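Long-range contacts in thioesterase (Streptomyces coelicolor, PDB 3QMW), which is thought to hydrolyse thioesters in the prodiginine biosynthetic pathway, using an alpha/beta hydrolase fold: residues A111-C116 and H194-L199; C201-F206 and P224-S229. All coordinates share one frame; numbering follows the deposited sequence.

Contact 1 of 2, residues A111-C116 and H194-L199; sequences AYEVAC and HPRPPL
Arg-196 and Leu-199 reach from an extended loop onto one flank of helix 106-120, and Tyr-112, Glu-113, Ala-115 and Cys-116 receive them. In this alpha/beta hydrolase fold, the helix follows the strand and turn where a nucleophile elbow probably lies. The contact illustrates how an irregular loop can be fastened to helix 106-120 by a few side chains. The charged part is a salt bridge, with Glu-113 OE2 3.3 Å from Arg-196 NH2. Glu-113 bends at its second torsion (chi2 -75°), which turns CD toward the arginine. The carboxylate and guanidinium planes stand 83° apart, so the two groups do not meet as a flat, two-bond pair. Glu-113 OE2 also takes a hydrogen bond from Tyr-191 OH, and Arg-196 NE gives a weak one to His-194 O at 3.0 Å, within its own loop. The aliphatic stem of the arginine packs beside this pair: Arg-196 CD lies 3.7 Å from Tyr-112 OH, a hydroxyl already hydrogen-bonded to Trp-193 NE1, and 3.8 Å from Cys-116 SG. An alanine in place of Arg-196 would probably leave Glu-113 without its partner of opposite charge in this loop and open a gap beside Cys-116 SG. The apolar contacts come further along, where Leu-199 CD1 approaches Ala-115 CB at 4.1 Å. The same methyl meets the Tyr-112 ring at its edge, in its plane, 3.7 Å from CD1.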
ATOM      1  N   ALA D 111     -16.803  14.898   3.104  1.00 44.36           N
ATOM      2  CA  ALA D 111     -16.291  14.090   4.218  1.00 45.11           C
ATOM      3  C   ALA D 111     -16.225  14.892   5.525  1.00 45.94           C
ATOM      4  O   ALA D 111     -16.750  14.472   6.566  1.00 45.77           O
ATOM      5  CB  ALA D 111     -14.911  13.560   3.873  1.00 45.01           C
ATOM      6  N   TYR D 112     -15.577  16.051   5.442  1.00 46.87           N
ATOM      7  CA  TYR D 112     -15.437  16.979   6.563  1.00 47.71           C
ATOM      8  C   TYR D 112     -16.800  17.351   7.156  1.00 48.30           C
ATOM      9  O   TYR D 112     -17.021  17.223   8.363  1.00 48.15           O
ATOM     10  CB  TYR D 112     -14.666  18.218   6.079  1.00 47.77           C
ATOM     11  CG  TYR D 112     -14.670  19.414   7.002  1.00 48.87           C
ATOM     12  CD1 TYR D 112     -14.258  19.305   8.329  1.00 50.13           C
ATOM     13  CD2 TYR D 112     -15.054  20.669   6.534  1.00 49.40           C
ATOM     14  CE1 TYR D 112     -14.251  20.417   9.172  1.00 50.48           C
ATOM     15  CE2 TYR D 112     -15.050  21.775   7.361  1.00 50.16           C
ATOM     16  CZ  TYR D 112     -14.647  21.645   8.677  1.00 50.56           C
ATOM     17  OH  TYR D 112     -14.653  22.749   9.491  1.00 51.68           O
ATOM     18  N   GLU D 113     -17.719  17.778   6.295  1.00 49.06           N
ATOM     19  CA  GLU D 113     -19.063  18.152   6.727  1.00 49.50           C
ATOM     20  C   GLU D 113     -19.822  17.031   7.424  1.00 49.76           C
ATOM     21  O   GLU D 113     -20.445  17.272   8.450  1.00 50.13           O
ATOM     22  CB  GLU D 113     -19.867  18.672   5.552  1.00 49.52           C
ATOM     23  CG  GLU D 113     -19.416  20.048   5.101  1.00 50.33           C
ATOM     24  CD  GLU D 113     -19.866  21.152   6.035  1.00 51.46           C
ATOM     25  OE1 GLU D 113     -21.022  21.104   6.526  1.00 53.01           O
ATOM     26  OE2 GLU D 113     -19.059  22.076   6.268  1.00 52.24           O
ATOM     27  N   VAL D 114     -19.779  15.819   6.888  1.00 50.19           N
ATOM     28  CA  VAL D 114     -20.380  14.672   7.583  1.00 50.90           C
ATOM     29  C   VAL D 114     -19.690  14.397   8.934  1.00 51.52           C
ATOM     30  O   VAL D 114     -20.337  13.948   9.891  1.00 51.34           O
ATOM     31  CB  VAL D 114     -20.335  13.379   6.724  1.00 51.01           C
ATOM     32  CG1 VAL D 114     -20.621  12.142   7.588  1.00 50.77           C
ATOM     33  CG2 VAL D 114     -21.314  13.476   5.551  1.00 50.32           C
ATOM     34  N   ALA D 115     -18.382  14.656   9.004  1.00 52.12           N
ATOM     35  CA  ALA D 115     -17.627  14.485  10.247  1.00 52.52           C
ATOM     36  C   ALA D 115     -18.199  15.392  11.328  1.00 52.92           C
ATOM     37  O   ALA D 115     -18.592  14.934  12.403  1.00 52.82           O
ATOM     38  CB  ALA D 115     -16.156  14.790  10.022  1.00 52.45           C
ATOM     39  N   CYS D 116     -18.258  16.680  11.019  1.00 53.51           N
ATOM     40  CA  CYS D 116     -18.882  17.659  11.892  1.00 54.36           C
ATOM     41  C   CYS D 116     -20.292  17.240  12.320  1.00 54.88           C
ATOM     42  O   CYS D 116     -20.611  17.220  13.505  1.00 55.20           O
ATOM     43  CB  CYS D 116     -18.933  19.014  11.188  1.00 54.35           C
ATOM     44  SG  CYS D 116     -17.282  19.663  10.764  1.00 55.80           S
ATOM     45  N   HIS D 194     -19.267  28.277   7.368  1.00 65.05           N
ATOM     46  CA  HIS D 194     -19.733  28.654   8.707  1.00 65.81           C
ATOM     47  C   HIS D 194     -18.619  28.384   9.713  1.00 65.82           C
ATOM     48  O   HIS D 194     -18.293  27.222   9.959  1.00 65.99           O
ATOM     49  CB  HIS D 194     -20.952  27.799   9.129  1.00 66.13           C
ATOM     50  CG  HIS D 194     -22.268  28.285   8.597  1.00 67.66           C
ATOM     51  ND1 HIS D 194     -22.846  27.772   7.453  1.00 68.82           N
ATOM     52  CD2 HIS D 194     -23.135  29.215   9.070  1.00 68.63           C
ATOM     53  CE1 HIS D 194     -24.005  28.373   7.237  1.00 68.85           C
ATOM     54  NE2 HIS D 194     -24.201  29.255   8.202  1.00 68.68           N
ATOM     55  N   PRO D 195     -18.032  29.442  10.305  1.00 65.91           N
ATOM     56  CA  PRO D 195     -16.997  29.181  11.306  1.00 65.71           C
ATOM     57  C   PRO D 195     -17.469  28.264  12.432  1.00 65.55           C
ATOM     58  O   PRO D 195     -18.608  28.370  12.908  1.00 65.19           O
ATOM     59  CB  PRO D 195     -16.653  30.577  11.833  1.00 65.69           C
ATOM     60  CG  PRO D 195     -16.938  31.475  10.669  1.00 66.01           C
ATOM     61  CD  PRO D 195     -18.183  30.888  10.047  1.00 66.03           C
ATOM     62  N   ARG D 196     -16.578  27.360  12.823  1.00 65.40           N
ATOM     63  CA  ARG D 196     -16.876  26.341  13.810  1.00 65.40           C
ATOM     64  C   ARG D 196     -15.544  25.853  14.389  1.00 65.06           C
ATOM     65  O   ARG D 196     -14.481  26.176  13.842  1.00 64.87           O
ATOM     66  CB  ARG D 196     -17.681  25.207  13.154  1.00 65.52           C
ATOM     67  CG  ARG D 196     -16.843  24.192  12.383  1.00 66.50           C
ATOM     68  CD  ARG D 196     -17.697  23.421  11.395  1.00 67.34           C
ATOM     69  NE  ARG D 196     -17.953  24.213  10.200  1.00 68.32           N
ATOM     70  CZ  ARG D 196     -18.878  23.933   9.289  1.00 69.26           C
ATOM     71  NH1 ARG D 196     -19.669  22.871   9.428  1.00 69.30           N
ATOM     72  NH2 ARG D 196     -19.019  24.731   8.234  1.00 69.60           N
ATOM     73  N   PRO D 197     -15.592  25.069  15.483  1.00 64.67           N
ATOM     74  CA  PRO D 197     -14.352  24.652  16.117  1.00 64.50           C
ATOM     75  C   PRO D 197     -13.613  23.589  15.298  1.00 64.46           C
ATOM     76  O   PRO D 197     -14.158  23.092  14.303  1.00 64.47           O
ATOM     77  CB  PRO D 197     -14.821  24.083  17.460  1.00 64.53           C
ATOM     78  CG  PRO D 197     -16.255  23.709  17.271  1.00 64.55           C
ATOM     79  CD  PRO D 197     -16.755  24.329  16.007  1.00 64.70           C
ATOM     80  N   PRO D 198     -12.375  23.245  15.705  1.00 64.34           N
ATOM     81  CA  PRO D 198     -11.617  22.192  15.026  1.00 64.09           C
ATOM     82  C   PRO D 198     -11.992  20.788  15.494  1.00 63.76           C
ATOM     83  O   PRO D 198     -12.521  20.614  16.586  1.00 63.24           O
ATOM     84  CB  PRO D 198     -10.162  22.519  15.388  1.00 64.18           C
ATOM     85  CG  PRO D 198     -10.249  23.166  16.728  1.00 64.31           C
ATOM     86  CD  PRO D 198     -11.581  23.891  16.771  1.00 64.36           C
ATOM     87  N   LEU D 199     -11.713  19.801  14.649  1.00 63.91           N
ATOM     88  CA  LEU D 199     -11.985  18.396  14.949  1.00 63.99           C
ATOM     89  C   LEU D 199     -10.861  17.758  15.779  1.00 64.01           C
ATOM     90  O   LEU D 199      -9.688  18.120  15.636  1.00 64.12           O
ATOM     91  CB  LEU D 199     -12.161  17.624  13.643  1.00 64.03           C
ATOM     92  CG  LEU D 199     -13.500  17.834  12.931  1.00 64.04           C
ATOM     93  CD1 LEU D 199     -13.393  17.460  11.452  1.00 63.86           C
ATOM     94  CD2 LEU D 199     -14.622  17.039  13.622  1.00 63.74           C
TER

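Contact 2 of 2, residues C201-F206 and P224-S229; sequences CPTTAF and PYTTGS
Thr-203 and Ser-229 meet through their backbones, while the side chains of Thr-203 and Thr-226 pack against each other close by. The pairing illustrates how two parallel strands begin: chain just ahead of strand 230-235 is brought alongside the start of strand 203-208 and bonded to it before the regular pairing takes over. Thr-203 N donates to Ser-229 O at 3.0 Å with an N-H...O angle of 153°, and backbone bonds from Thr-203 and Ala-205 to Leu-231 carry the pattern onward.

Among the side chains around this bond, Thr-226 holds OG1 anti to its backbone N (chi1 -163°), which leaves CG2 between the backbone N and the carbonyl carbon. Its CG2 lies 3.8 Å from Thr-203 OG1 and 3.9 Å from Thr-203 CB, and the two side chains run alongside each other, pointing opposite ways. The Thr-226 hydroxyl has its polar partner elsewhere, hydrogen-bonding to Leu-199 O. Ser-229 has OG in the position between the backbone N and the carbonyl carbon (chi1 54°), and the oxygen sits close against the Pro-202 ring, 3.1 Å from CB. Between Thr-226 and Ser-229 the chain passes through Gly-228, whose CA lies 4.5 Å from Pro-202 CA. A side chain there would point at Pro-202 and Cys-201, and a beta carbon would come within 3.2 Å of Cys-201 C, so the lack of one suits this close approach.

On the other flank, Thr-204 of strand 203-208 and Pro-202 just before it bond through their backbones to strand 129-132. Phe-206 packs against Leu-251 and His-254 of helix 246-258, and strand 230-235 forms one outer edge of the sheet within this chain.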
ATOM      1  N   CYS D 201     -10.160  14.403  15.771  1.00 61.68           N
ATOM      2  CA  CYS D 201      -9.590  13.249  15.060  1.00 60.84           C
ATOM      3  C   CYS D 201      -8.386  13.672  14.209  1.00 59.75           C
ATOM      4  O   CYS D 201      -8.255  14.852  13.858  1.00 59.35           O
ATOM      5  CB  CYS D 201     -10.642  12.555  14.180  1.00 60.98           C
ATOM      6  SG  CYS D 201     -10.965  13.382  12.596  1.00 61.17           S
ATOM      7  N   PRO D 202      -7.499  12.710  13.891  1.00 58.25           N
ATOM      8  CA  PRO D 202      -6.319  12.985  13.086  1.00 57.41           C
ATOM      9  C   PRO D 202      -6.625  12.997  11.593  1.00 56.45           C
ATOM     10  O   PRO D 202      -7.438  12.210  11.113  1.00 56.23           O
ATOM     11  CB  PRO D 202      -5.378  11.839  13.451  1.00 57.42           C
ATOM     12  CG  PRO D 202      -6.270  10.719  13.779  1.00 57.75           C
ATOM     13  CD  PRO D 202      -7.516  11.317  14.370  1.00 58.22           C
ATOM     14  N   THR D 203      -5.947  13.884  10.879  1.00 55.41           N
ATOM     15  CA  THR D 203      -6.277  14.197   9.502  1.00 54.59           C
ATOM     16  C   THR D 203      -5.064  14.027   8.606  1.00 54.00           C
ATOM     17  O   THR D 203      -3.970  14.446   8.962  1.00 53.97           O
ATOM     18  CB  THR D 203      -6.798  15.650   9.410  1.00 54.53           C
ATOM     19  OG1 THR D 203      -8.106  15.708   9.978  1.00 53.89           O
ATOM     20  CG2 THR D 203      -6.852  16.150   7.968  1.00 54.22           C
ATOM     21  N   THR D 204      -5.269  13.413   7.445  1.00 53.18           N
ATOM     22  CA  THR D 204      -4.224  13.293   6.443  1.00 52.58           C
ATOM     23  C   THR D 204      -4.728  13.835   5.107  1.00 52.27           C
ATOM     24  O   THR D 204      -5.796  13.446   4.642  1.00 52.09           O
ATOM     25  CB  THR D 204      -3.786  11.843   6.265  1.00 52.71           C
ATOM     26  OG1 THR D 204      -3.746  11.188   7.540  1.00 51.96           O
ATOM     27  CG2 THR D 204      -2.413  11.787   5.588  1.00 52.44           C
ATOM     28  N   ALA D 205      -3.956  14.735   4.499  1.00 51.79           N
ATOM     29  CA  ALA D 205      -4.367  15.399   3.274  1.00 51.56           C
ATOM     30  C   ALA D 205      -3.360  15.170   2.152  1.00 51.33           C
ATOM     31  O   ALA D 205      -2.155  15.275   2.361  1.00 51.23           O
ATOM     32  CB  ALA D 205      -4.556  16.887   3.517  1.00 51.71           C
ATOM     33  N   PHE D 206      -3.872  14.881   0.958  1.00 50.79           N
ATOM     34  CA  PHE D 206      -3.034  14.586  -0.180  1.00 50.55           C
ATOM     35  C   PHE D 206      -3.110  15.686  -1.206  1.00 50.56           C
ATOM     36  O   PHE D 206      -4.189  16.038  -1.671  1.00 50.89           O
ATOM     37  CB  PHE D 206      -3.456  13.278  -0.823  1.00 50.40           C
ATOM     38  CG  PHE D 206      -3.379  12.114   0.096  1.00 49.63           C
ATOM     39  CD1 PHE D 206      -2.249  11.301   0.114  1.00 49.13           C
ATOM     40  CD2 PHE D 206      -4.425  11.824   0.954  1.00 48.23           C
ATOM     41  CE1 PHE D 206      -2.172  10.205   0.975  1.00 48.22           C
ATOM     42  CE2 PHE D 206      -4.351  10.735   1.822  1.00 48.61           C
ATOM     43  CZ  PHE D 206      -3.224   9.927   1.830  1.00 47.74           C
ATOM     44  N   PRO D 224      -5.200  23.657  10.582  1.00 56.76           N
ATOM     45  CA  PRO D 224      -5.935  24.141  11.750  1.00 56.61           C
ATOM     46  C   PRO D 224      -7.373  23.626  11.855  1.00 56.37           C
ATOM     47  O   PRO D 224      -8.055  23.980  12.810  1.00 56.58           O
ATOM     48  CB  PRO D 224      -5.928  25.661  11.559  1.00 56.65           C
ATOM     49  CG  PRO D 224      -5.870  25.845  10.094  1.00 56.90           C
ATOM     50  CD  PRO D 224      -4.992  24.735   9.594  1.00 56.71           C
ATOM     51  N   TYR D 225      -7.824  22.806  10.900  1.00 56.22           N
ATOM     52  CA  TYR D 225      -9.165  22.202  10.963  1.00 56.04           C
ATOM     53  C   TYR D 225      -9.243  21.012  11.911  1.00 56.47           C
ATOM     54  O   TYR D 225     -10.324  20.456  12.106  1.00 56.25           O
ATOM     55  CB  TYR D 225      -9.671  21.809   9.568  1.00 55.59           C
ATOM     56  CG  TYR D 225     -10.230  22.981   8.813  1.00 54.03           C
ATOM     57  CD1 TYR D 225      -9.410  23.797   8.045  1.00 52.98           C
ATOM     58  CD2 TYR D 225     -11.584  23.296   8.894  1.00 53.52           C
ATOM     59  CE1 TYR D 225      -9.928  24.899   7.362  1.00 52.67           C
ATOM     60  CE2 TYR D 225     -12.116  24.390   8.211  1.00 52.29           C
ATOM     61  CZ  TYR D 225     -11.282  25.189   7.454  1.00 52.18           C
ATOM     62  OH  TYR D 225     -11.791  26.273   6.788  1.00 51.11           O
ATOM     63  N   THR D 226      -8.115  20.628  12.508  1.00 57.21           N
ATOM     64  CA  THR D 226      -8.114  19.550  13.490  1.00 57.86           C
ATOM     65  C   THR D 226      -7.101  19.744  14.638  1.00 58.74           C
ATOM     66  O   THR D 226      -6.065  20.414  14.484  1.00 58.89           O
ATOM     67  CB  THR D 226      -7.856  18.195  12.816  1.00 57.74           C
ATOM     68  OG1 THR D 226      -8.245  17.140  13.702  1.00 58.05           O
ATOM     69  CG2 THR D 226      -6.395  18.043  12.445  1.00 57.06           C
ATOM     70  N   THR D 227      -7.416  19.129  15.780  1.00 59.26           N
ATOM     71  CA  THR D 227      -6.578  19.194  16.976  1.00 59.76           C
ATOM     72  C   THR D 227      -5.556  18.058  17.026  1.00 60.16           C
ATOM     73  O   THR D 227      -4.474  18.218  17.596  1.00 60.28           O
ATOM     74  CB  THR D 227      -7.423  19.090  18.258  1.00 59.89           C
ATOM     75  OG1 THR D 227      -7.619  17.706  18.602  1.00 59.96           O
ATOM     76  CG2 THR D 227      -8.775  19.807  18.080  1.00 60.08           C
ATOM     77  N   GLY D 228      -5.919  16.908  16.457  1.00 60.53           N
ATOM     78  CA  GLY D 228      -5.048  15.731  16.424  1.00 60.81           C
ATOM     79  C   GLY D 228      -3.905  15.844  15.426  1.00 60.98           C
ATOM     80  O   GLY D 228      -3.603  16.937  14.927  1.00 61.27           O
ATOM     81  N   SER D 229      -3.274  14.710  15.129  1.00 60.95           N
ATOM     82  CA  SER D 229      -2.097  14.682  14.262  1.00 61.00           C
ATOM     83  C   SER D 229      -2.445  14.981  12.810  1.00 60.76           C
ATOM     84  O   SER D 229      -3.388  14.408  12.261  1.00 60.74           O
ATOM     85  CB  SER D 229      -1.417  13.315  14.341  1.00 61.22           C
ATOM     86  OG  SER D 229      -2.344  12.272  14.072  1.00 61.84           O
TER

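In the fold
From the N terminus, the chain has laid down strands 31-36, 57-61 and 99-104 before it enters helix 106-120. The path from that helix runs through strand 129-132 and the helices up to 178-189, and contact 1 closes this long loop when residues 194-199 return to the helix. Strand 203-208 then opens a much shorter loop, which contact 2 closes ahead of strand 230-235. The loops follow in series, neither enclosing the other, yet the centres of the two contacts are only about 11 Å apart. Backbone hydrogen bonds tie Leu-199 to Tyr-225 and Thr-227, and the Tyr-112 and Tyr-225 rings meet nearly perpendicular, joining helix 106-120 to the loop that leads into strand 230-235.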